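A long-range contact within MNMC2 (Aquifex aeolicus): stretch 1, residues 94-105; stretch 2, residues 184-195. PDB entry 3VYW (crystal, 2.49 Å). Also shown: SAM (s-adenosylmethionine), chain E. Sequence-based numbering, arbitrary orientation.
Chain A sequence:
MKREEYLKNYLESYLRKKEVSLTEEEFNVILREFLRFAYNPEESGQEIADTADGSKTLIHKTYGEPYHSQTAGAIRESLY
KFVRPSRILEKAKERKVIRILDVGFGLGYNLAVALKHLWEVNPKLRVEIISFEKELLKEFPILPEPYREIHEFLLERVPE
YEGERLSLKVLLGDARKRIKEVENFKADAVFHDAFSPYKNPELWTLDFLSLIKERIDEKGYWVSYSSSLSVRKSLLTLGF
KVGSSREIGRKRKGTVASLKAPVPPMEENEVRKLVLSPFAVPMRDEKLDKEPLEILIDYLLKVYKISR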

ATOM      1  N   GLU A  94      14.592   3.398  22.972  1.00 76.85           N
ATOM      2  CA  GLU A  94      15.553   2.353  23.218  1.00 75.31           C
ATOM      3  C   GLU A  94      16.579   2.137  22.131  1.00 69.27           C
ATOM      4  O   GLU A  94      17.713   1.849  22.391  1.00 79.77           O
ATOM      5  CB  GLU A  94      14.827   1.050  23.453  1.00 84.26           C
ATOM      6  CG  GLU A  94      14.714   0.638  24.908  1.00101.41           C
ATOM      7  CD  GLU A  94      13.286   0.291  25.291  1.00113.89           C
ATOM      8  OE1 GLU A  94      13.079  -0.735  25.991  1.00 99.02           O
ATOM      9  OE2 GLU A  94      12.376   1.058  24.868  1.00120.10           O
ATOM     10  N   ARG A  95      16.143   2.164  20.900  1.00 68.53           N
ATOM     11  CA  ARG A  95      16.948   1.671  19.803  1.00 67.22           C
ATOM     12  C   ARG A  95      17.972   2.599  19.234  1.00 60.30           C
ATOM     13  O   ARG A  95      17.934   3.764  19.458  1.00 54.73           O
ATOM     14  CB  ARG A  95      16.048   1.203  18.690  1.00 68.30           C
ATOM     15  CG  ARG A  95      14.983   0.277  19.173  1.00 65.61           C
ATOM     16  CD  ARG A  95      15.234  -1.047  18.535  1.00 71.00           C
ATOM     17  NE  ARG A  95      14.162  -1.971  18.805  1.00 79.89           N
ATOM     18  CZ  ARG A  95      13.684  -2.802  17.903  1.00 80.99           C
ATOM     19  NH1 ARG A  95      14.191  -2.794  16.686  1.00 77.81           N
ATOM     20  NH2 ARG A  95      12.719  -3.641  18.223  1.00 81.39           N
ATOM     21  N   LYS A  96      18.872   2.045  18.454  1.00 62.16           N
ATOM     22  CA  LYS A  96      19.837   2.826  17.724  1.00 64.22           C
ATOM     23  C   LYS A  96      19.676   2.741  16.226  1.00 64.69           C
ATOM     24  O   LYS A  96      20.370   3.403  15.488  1.00 62.49           O
ATOM     25  CB  LYS A  96      21.232   2.405  18.129  1.00 62.66           C
ATOM     26  CG  LYS A  96      21.553   2.806  19.544  1.00 71.09           C
ATOM     27  CD  LYS A  96      23.046   2.852  19.781  1.00 83.48           C
ATOM     28  CE  LYS A  96      23.384   3.615  21.047  1.00 79.84           C
ATOM     29  NZ  LYS A  96      24.599   4.447  20.857  1.00 86.96           N
ATOM     30  N   VAL A  97      18.788   1.885  15.769  1.00 64.41           N
ATOM     31  CA  VAL A  97      18.464   1.853  14.370  1.00 59.14           C
ATOM     32  C   VAL A  97      17.041   1.460  14.169  1.00 57.26           C
ATOM     33  O   VAL A  97      16.555   0.598  14.835  1.00 62.02           O
ATOM     34  CB  VAL A  97      19.371   0.884  13.650  1.00 61.13           C
ATOM     35  CG1 VAL A  97      19.133   0.943  12.160  1.00 61.18           C
ATOM     36  CG2 VAL A  97      20.792   1.261  13.958  1.00 65.25           C
ATOM     37  N   ILE A  98      16.373   2.113  13.246  1.00 51.73           N
ATOM     38  CA  ILE A  98      15.047   1.736  12.874  1.00 45.51           C
ATOM     39  C   ILE A  98      15.033   1.505  11.391  1.00 49.00           C
ATOM     40  O   ILE A  98      15.526   2.302  10.661  1.00 51.17           O
ATOM     41  CB  ILE A  98      14.060   2.832  13.236  1.00 47.53           C
ATOM     42  CG1 ILE A  98      13.728   2.770  14.703  1.00 45.37           C
ATOM     43  CG2 ILE A  98      12.771   2.667  12.488  1.00 42.53           C
ATOM     44  CD1 ILE A  98      12.829   1.621  15.036  1.00 45.89           C
ATOM     45  N   ARG A  99      14.459   0.404  10.954  1.00 46.52           N
ATOM     46  CA  ARG A  99      14.330   0.118   9.552  1.00 47.55           C
ATOM     47  C   ARG A  99      12.901   0.160   9.034  1.00 45.29           C
ATOM     48  O   ARG A  99      12.044  -0.496   9.532  1.00 44.33           O
ATOM     49  CB  ARG A  99      14.907  -1.244   9.265  1.00 49.70           C
ATOM     50  CG  ARG A  99      16.161  -1.539  10.029  1.00 56.73           C
ATOM     51  CD  ARG A  99      16.993  -2.545   9.290  1.00 56.53           C
ATOM     52  NE  ARG A  99      18.356  -2.595   9.773  1.00 64.15           N
ATOM     53  CZ  ARG A  99      18.699  -2.842  11.024  1.00 61.34           C
ATOM     54  NH1 ARG A  99      17.776  -3.054  11.927  1.00 62.98           N
ATOM     55  NH2 ARG A  99      19.966  -2.869  11.366  1.00 61.16           N
ATOM     56  N   ILE A 100      12.675   0.939   8.000  1.00 34.95           N
ATOM     57  CA  ILE A 100      11.380   1.007   7.385  1.00 32.84           C
ATOM     58  C   ILE A 100      11.374   0.538   5.959  1.00 34.66           C
ATOM     59  O   ILE A 100      12.152   0.964   5.167  1.00 33.96           O
ATOM     60  CB  ILE A 100      10.864   2.425   7.381  1.00 32.69           C
ATOM     61  CG1 ILE A 100      10.847   2.966   8.779  1.00 31.47           C
ATOM     62  CG2 ILE A 100       9.490   2.472   6.770  1.00 31.39           C
ATOM     63  CD1 ILE A 100      10.413   4.391   8.835  1.00 32.63           C
ATOM     64  N   LEU A 101      10.442  -0.333   5.648  1.00 36.39           N
ATOM     65  CA  LEU A 101      10.202  -0.770   4.304  1.00 38.33           C
ATOM     66  C   LEU A 101       9.040   0.040   3.805  1.00 37.49           C
ATOM     67  O   LEU A 101       7.995  -0.019   4.336  1.00 34.83           O
ATOM     68  CB  LEU A 101       9.837  -2.238   4.327  1.00 37.00           C
ATOM     69  CG  LEU A 101      10.377  -3.168   3.281  1.00 38.47           C
ATOM     70  CD1 LEU A 101       9.339  -4.094   2.724  1.00 37.13           C
ATOM     71  CD2 LEU A 101      10.989  -2.363   2.192  1.00 40.81           C
ATOM     72  N   ASP A 102       9.242   0.840   2.782  1.00 44.12           N
ATOM     73  CA  ASP A 102       8.197   1.720   2.322  1.00 42.14           C
ATOM     74  C   ASP A 102       7.658   1.312   0.990  1.00 40.90           C
ATOM     75  O   ASP A 102       8.343   1.363   0.032  1.00 42.99           O
ATOM     76  CB  ASP A 102       8.752   3.118   2.222  1.00 45.27           C
ATOM     77  CG  ASP A 102       7.703   4.140   2.112  1.00 54.72           C
ATOM     78  OD1 ASP A 102       6.710   4.001   2.796  1.00 63.51           O
ATOM     79  OD2 ASP A 102       7.848   5.093   1.353  1.00 51.67           O
ATOM     80  N   VAL A 103       6.397   0.945   0.930  1.00 35.63           N
ATOM     81  CA  VAL A 103       5.799   0.512  -0.307  1.00 33.60           C
ATOM     82  C   VAL A 103       5.083   1.661  -0.984  1.00 37.81           C
ATOM     83  O   VAL A 103       4.012   2.000  -0.625  1.00 43.51           O
ATOM     84  CB  VAL A 103       4.789  -0.591  -0.020  1.00 30.35           C
ATOM     85  CG1 VAL A 103       3.986  -0.902  -1.226  1.00 34.12           C
ATOM     86  CG2 VAL A 103       5.444  -1.831   0.479  1.00 26.86           C
ATOM     87  N   GLY A 104       5.719   2.259  -1.970  1.00 39.38           N
ATOM     88  CA  GLY A 104       5.215   3.419  -2.666  1.00 37.11           C
ATOM     89  C   GLY A 104       5.739   4.719  -2.137  1.00 37.33           C
ATOM     90  O   GLY A 104       5.214   5.252  -1.224  1.00 40.69           O
ATOM     91  N   PHE A 105       6.774   5.252  -2.733  1.00 39.19           N
ATOM     92  CA  PHE A 105       7.353   6.448  -2.200  1.00 33.42           C
ATOM     93  C   PHE A 105       6.394   7.609  -2.205  1.00 32.68           C
ATOM     94  O   PHE A 105       6.342   8.363  -1.281  1.00 29.33           O
ATOM     95  CB  PHE A 105       8.601   6.829  -2.953  1.00 32.13           C
ATOM     96  CG  PHE A 105       9.198   8.082  -2.471  1.00 31.08           C
ATOM     97  CD1 PHE A 105       9.946   8.091  -1.352  1.00 32.89           C
ATOM     98  CD2 PHE A 105       8.940   9.249  -3.097  1.00 30.13           C
ATOM     99  CE1 PHE A 105      10.469   9.238  -0.881  1.00 32.27           C
ATOM    100  CE2 PHE A 105       9.457  10.405  -2.633  1.00 29.82           C
ATOM    101  CZ  PHE A 105      10.231  10.395  -1.527  1.00 30.43           C
ATOM    102  N   ASN A 184      18.911  -9.260   3.501  1.00 64.52           N
ATOM    103  CA  ASN A 184      19.546  -8.857   4.721  1.00 65.68           C
ATOM    104  C   ASN A 184      18.913  -7.643   5.351  1.00 62.49           C
ATOM    105  O   ASN A 184      19.549  -6.896   6.060  1.00 66.28           O
ATOM    106  CB  ASN A 184      21.025  -8.624   4.465  1.00 72.42           C
ATOM    107  CG  ASN A 184      21.683  -9.788   3.752  1.00 78.85           C
ATOM    108  OD1 ASN A 184      21.722 -10.896   4.260  1.00 81.85           O
ATOM    109  ND2 ASN A 184      22.204  -9.535   2.572  1.00 78.44           N
ATOM    110  N   PHE A 185      17.640  -7.455   5.096  1.00 57.19           N
ATOM    111  CA  PHE A 185      16.901  -6.373   5.696  1.00 56.29           C
ATOM    112  C   PHE A 185      15.678  -6.944   6.389  1.00 55.49           C
ATOM    113  O   PHE A 185      14.849  -7.540   5.753  1.00 56.44           O
ATOM    114  CB  PHE A 185      16.481  -5.451   4.556  1.00 56.75           C
ATOM    115  CG  PHE A 185      15.967  -4.112   4.978  1.00 53.57           C
ATOM    116  CD1 PHE A 185      16.816  -3.139   5.376  1.00 52.71           C
ATOM    117  CD2 PHE A 185      14.644  -3.829   4.900  1.00 50.02           C
ATOM    118  CE1 PHE A 185      16.360  -1.915   5.734  1.00 56.41           C
ATOM    119  CE2 PHE A 185      14.172  -2.607   5.260  1.00 51.10           C
ATOM    120  CZ  PHE A 185      15.030  -1.645   5.680  1.00 58.22           C
ATOM    121  N   LYS A 186      15.554  -6.776   7.689  1.00 53.65           N
ATOM    122  CA  LYS A 186      14.295  -7.078   8.341  1.00 52.71           C
ATOM    123  C   LYS A 186      13.708  -5.807   8.931  1.00 52.24           C
ATOM    124  O   LYS A 186      14.194  -5.296   9.911  1.00 42.43           O
ATOM    125  CB  LYS A 186      14.486  -8.099   9.447  1.00 52.35           C
ATOM    126  CG  LYS A 186      15.074  -9.416   9.016  1.00 55.13           C
ATOM    127  CD  LYS A 186      14.146 -10.152   8.084  1.00 62.62           C
ATOM    128  CE  LYS A 186      14.235 -11.648   8.291  1.00 67.25           C
ATOM    129  NZ  LYS A 186      13.999 -12.432   7.045  1.00 71.49           N
ATOM    130  N   ALA A 187      12.658  -5.307   8.312  1.00 50.38           N
ATOM    131  CA  ALA A 187      12.075  -4.044   8.698  1.00 51.56           C
ATOM    132  C   ALA A 187      11.361  -4.028  10.017  1.00 45.87           C
ATOM    133  O   ALA A 187      10.706  -4.952  10.367  1.00 46.13           O
ATOM    134  CB  ALA A 187      11.157  -3.553   7.609  1.00 53.04           C
ATOM    135  N   ASP A 188      11.552  -2.969  10.768  1.00 44.22           N
ATOM    136  CA  ASP A 188      10.719  -2.650  11.903  1.00 45.69           C
ATOM    137  C   ASP A 188       9.305  -2.251  11.564  1.00 43.32           C
ATOM    138  O   ASP A 188       8.408  -2.540  12.289  1.00 43.19           O
ATOM    139  CB  ASP A 188      11.387  -1.621  12.777  1.00 44.87           C
ATOM    140  CG  ASP A 188      12.575  -2.161  13.430  1.00 53.76           C
ATOM    141  OD1 ASP A 188      12.423  -3.070  14.233  1.00 56.21           O
ATOM    142  OD2 ASP A 188      13.676  -1.711  13.138  1.00 57.40           O
ATOM    143  N   ALA A 189       9.145  -1.512  10.485  1.00 40.16           N
ATOM    144  CA  ALA A 189       7.873  -1.083  10.007  1.00 41.23           C
ATOM    145  C   ALA A 189       7.818  -1.279   8.535  1.00 43.55           C
ATOM    146  O   ALA A 189       8.758  -1.004   7.866  1.00 49.15           O
ATOM    147  CB  ALA A 189       7.683   0.368  10.312  1.00 36.32           C
ATOM    148  N   VAL A 190       6.693  -1.737   8.028  1.00 38.71           N
ATOM    149  CA  VAL A 190       6.426  -1.685   6.620  1.00 36.18           C
ATOM    150  C   VAL A 190       5.295  -0.731   6.437  1.00 33.30           C
ATOM    151  O   VAL A 190       4.278  -0.920   6.990  1.00 29.14           O
ATOM    152  CB  VAL A 190       5.939  -3.011   6.098  1.00 36.78           C
ATOM    153  CG1 VAL A 190       5.627  -2.919   4.623  1.00 33.56           C
ATOM    154  CG2 VAL A 190       6.928  -4.092   6.405  1.00 35.34           C
ATOM    155  N   PHE A 191       5.495   0.310   5.667  1.00 31.64           N
ATOM    156  CA  PHE A 191       4.430   1.230   5.404  1.00 32.71           C
ATOM    157  C   PHE A 191       3.891   0.848   4.072  1.00 33.20           C
ATOM    158  O   PHE A 191       4.490   1.112   3.096  1.00 32.72           O
ATOM    159  CB  PHE A 191       4.972   2.634   5.278  1.00 31.28           C
ATOM    160  CG  PHE A 191       5.396   3.247   6.555  1.00 33.77           C
ATOM    161  CD1 PHE A 191       6.245   4.316   6.542  1.00 33.81           C
ATOM    162  CD2 PHE A 191       4.961   2.773   7.751  1.00 33.30           C
ATOM    163  CE1 PHE A 191       6.651   4.891   7.698  1.00 34.96           C
ATOM    164  CE2 PHE A 191       5.351   3.352   8.908  1.00 32.88           C
ATOM    165  CZ  PHE A 191       6.199   4.407   8.884  1.00 32.66           C
ATOM    166  N   HIS A 192       2.752   0.213   4.032  1.00 29.56           N
ATOM    167  CA  HIS A 192       2.284  -0.290   2.803  1.00 30.39           C
ATOM    168  C   HIS A 192       1.277   0.604   2.224  1.00 30.69           C
ATOM    169  O   HIS A 192       0.124   0.495   2.512  1.00 31.66           O
ATOM    170  CB  HIS A 192       1.682  -1.632   3.079  1.00 31.75           C
ATOM    171  CG  HIS A 192       1.552  -2.485   1.879  1.00 33.78           C
ATOM    172  ND1 HIS A 192       2.210  -3.585   1.736  1.00 33.53           N
ATOM    173  CD2 HIS A 192       0.802  -2.343   0.764  1.00 35.90           C
ATOM    174  CE1 HIS A 192       1.917  -4.129   0.588  1.00 32.07           C
ATOM    175  NE2 HIS A 192       1.048  -3.433  -0.054  1.00 34.09           N
ATOM    176  N   ASP A 193       1.703   1.478   1.350  1.00 33.98           N
ATOM    177  CA  ASP A 193       0.862   2.549   0.905  1.00 35.02           C
ATOM    178  C   ASP A 193       0.767   2.625  -0.580  1.00 36.42           C
ATOM    179  O   ASP A 193       1.302   3.496  -1.187  1.00 43.34           O
ATOM    180  CB  ASP A 193       1.412   3.848   1.420  1.00 38.13           C
ATOM    181  CG  ASP A 193       0.413   4.921   1.419  1.00 40.33           C
ATOM    182  OD1 ASP A 193      -0.752   4.631   1.271  1.00 40.55           O
ATOM    183  OD2 ASP A 193       0.785   6.065   1.556  1.00 40.42           O
ATOM    184  N   ALA A 194       0.080   1.668  -1.151  1.00 31.55           N
ATOM    185  CA  ALA A 194      -0.243   1.658  -2.533  1.00 30.32           C
ATOM    186  C   ALA A 194      -1.596   2.281  -2.721  1.00 32.02           C
ATOM    187  O   ALA A 194      -2.251   2.620  -1.784  1.00 32.95           O
ATOM    188  CB  ALA A 194      -0.218   0.258  -3.056  1.00 30.18           C
ATOM    189  N   PHE A 195      -1.999   2.438  -3.953  1.00 29.81           N
ATOM    190  CA  PHE A 195      -3.325   2.874  -4.273  1.00 30.96           C
ATOM    191  C   PHE A 195      -4.187   1.682  -3.998  1.00 28.20           C
ATOM    192  O   PHE A 195      -3.708   0.625  -3.801  1.00 30.04           O
ATOM    193  CB  PHE A 195      -3.445   3.351  -5.714  1.00 29.59           C
ATOM    194  CG  PHE A 195      -2.803   4.656  -5.966  1.00 29.02           C
ATOM    195  CD1 PHE A 195      -1.642   4.727  -6.651  1.00 30.32           C
ATOM    196  CD2 PHE A 195      -3.348   5.794  -5.500  1.00 28.12           C
ATOM    197  CE1 PHE A 195      -1.032   5.909  -6.864  1.00 27.53           C
ATOM    198  CE2 PHE A 195      -2.747   6.987  -5.704  1.00 29.00           C
ATOM    199  CZ  PHE A 195      -1.586   7.047  -6.392  1.00 27.27           C
TER
HETATM  200  N   SAM E 501       3.284   6.833   0.139  1.00 36.95           N
HETATM  201  CA  SAM E 501       3.075   8.011  -0.615  1.00 41.32           C
HETATM  202  C   SAM E 501       3.241   9.105   0.367  1.00 42.41           C
HETATM  203  O   SAM E 501       3.323  10.266   0.051  1.00 44.54           O
HETATM  204  OXT SAM E 501       3.344   8.808   1.520  1.00 44.23           O
HETATM  205  CB  SAM E 501       1.733   7.819  -1.286  1.00 44.33           C
HETATM  206  CG  SAM E 501       1.964   6.895  -2.487  1.00 49.23           C
HETATM  207  SD  SAM E 501       0.662   6.485  -3.400  1.00 49.66           S
HETATM  208  CE  SAM E 501      -0.535   6.000  -2.407  1.00 50.49           C
HETATM  209  C5' SAM E 501       0.991   5.184  -4.373  1.00 45.65           C
HETATM  210  C4' SAM E 501       2.404   5.106  -4.967  1.00 45.13           C
HETATM  211  O4' SAM E 501       2.691   3.770  -5.330  1.00 43.04           O
HETATM  212  C3' SAM E 501       2.594   5.898  -6.243  1.00 45.60           C
HETATM  213  O3' SAM E 501       3.847   6.544  -6.221  1.00 40.82           O
HETATM  214  C2' SAM E 501       2.626   4.853  -7.324  1.00 44.34           C
HETATM  215  O2' SAM E 501       3.410   5.281  -8.402  1.00 39.91           O
HETATM  216  C1' SAM E 501       3.262   3.702  -6.620  1.00 39.57           C
HETATM  217  N9  SAM E 501       3.073   2.389  -7.274  1.00 36.84           N
HETATM  218  C8  SAM E 501       1.963   1.866  -7.737  1.00 32.57           C
HETATM  219  N7  SAM E 501       2.155   0.664  -8.244  1.00 30.89           N
HETATM  220  C5  SAM E 501       3.418   0.387  -8.117  1.00 30.61           C
HETATM  221  C6  SAM E 501       4.288  -0.733  -8.450  1.00 33.11           C
HETATM  222  N6  SAM E 501       3.839  -1.826  -9.041  1.00 30.44           N
HETATM  223  N1  SAM E 501       5.551  -0.630  -8.149  1.00 31.67           N
HETATM  224  C2  SAM E 501       6.032   0.423  -7.559  1.00 29.02           C
HETATM  225  N3  SAM E 501       5.312   1.458  -7.248  1.00 32.65           N
HETATM  226  C4  SAM E 501       4.019   1.517  -7.491  1.00 31.46           C

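The most unusual feature of this contact is Asp188, an acidic residue buried where the chain turns a corner, just before the parallel pairing of the two strands becomes regular. Its side chain points toward stretch 1 and is spent on two partners. OD2 accepts a hydrogen bond from the backbone N of Arg99 (3.1 Å, nearly straight at 170°), and OD1 forms a salt bridge with NH1 of Arg95 (3.0 Å), whose hydrogen bond is weak. A short carboxylate with two acceptor oxygens suits this corner: it occupies the backbone NH of Arg99 and balances the charge of an arginine long enough to reach it. The backbone N of Asp188 adds a weak bond to Arg99 O (2.8 Å), an oxygen that also accepts from Ala189 N (3.2 Å).

Beyond the corner the strands run parallel, and their hydrogen bonds alternate in direction. Leu101 N donates to Ala189 O (2.9 Å), Phe191 N to Leu101 O (2.9 Å), Val103 N to Phe191 O (2.9 Å), and Asp193 N to Val103 O (3.1 Å). Between these bonds, CA-H...O contacts join Ile100 CA to Ala189 O (3.3 Å) and Val190 CA to Leu101 O (3.2 Å).

Successive side chains alternate between the faces of the sheet. Ile100, Ala189, Asp102 and Phe191 share one face. There CG2 of Ile100 lies over the ring of Phe191, 3.7 Å from its CD1, a CH-pi contact in which a branched aliphatic chain covers a flat aromatic surface. Asp102 OD1 meets Phe191 at the ring edge, where the slightly positive C-H groups are compatible with a carboxylate oxygen; OD2 of Asp102 is hydrogen-bonded elsewhere in the structure.

On the other face, Leu101, Val190, Val103 and His192 pack together. Leu101 CB lies 4.0 Å from Val190 CG2 and 3.8 Å from the small CB of Ala187, while Val103 sets CG1 over the face of the His192 ring, 4.0 Å from its centroid. Beta-branched valine suits an extended strand and offers methyls for such packing. Before the corner, Phe185 brings the end of its ring to stretch 1, with CZ 3.6 Å from Arg99 CB, so the aliphatic part of the arginine serves as apolar cover.

In all, 811 Å² is buried. At the strand ends Gly104 has backbone angles that call for glycine, and a CB there would also clash with Asp193 O. The s-adenosylmethionine N bridges this end, donating to Gly104 O (2.8 Å) and to Asp193 OD2 (3.0 Å).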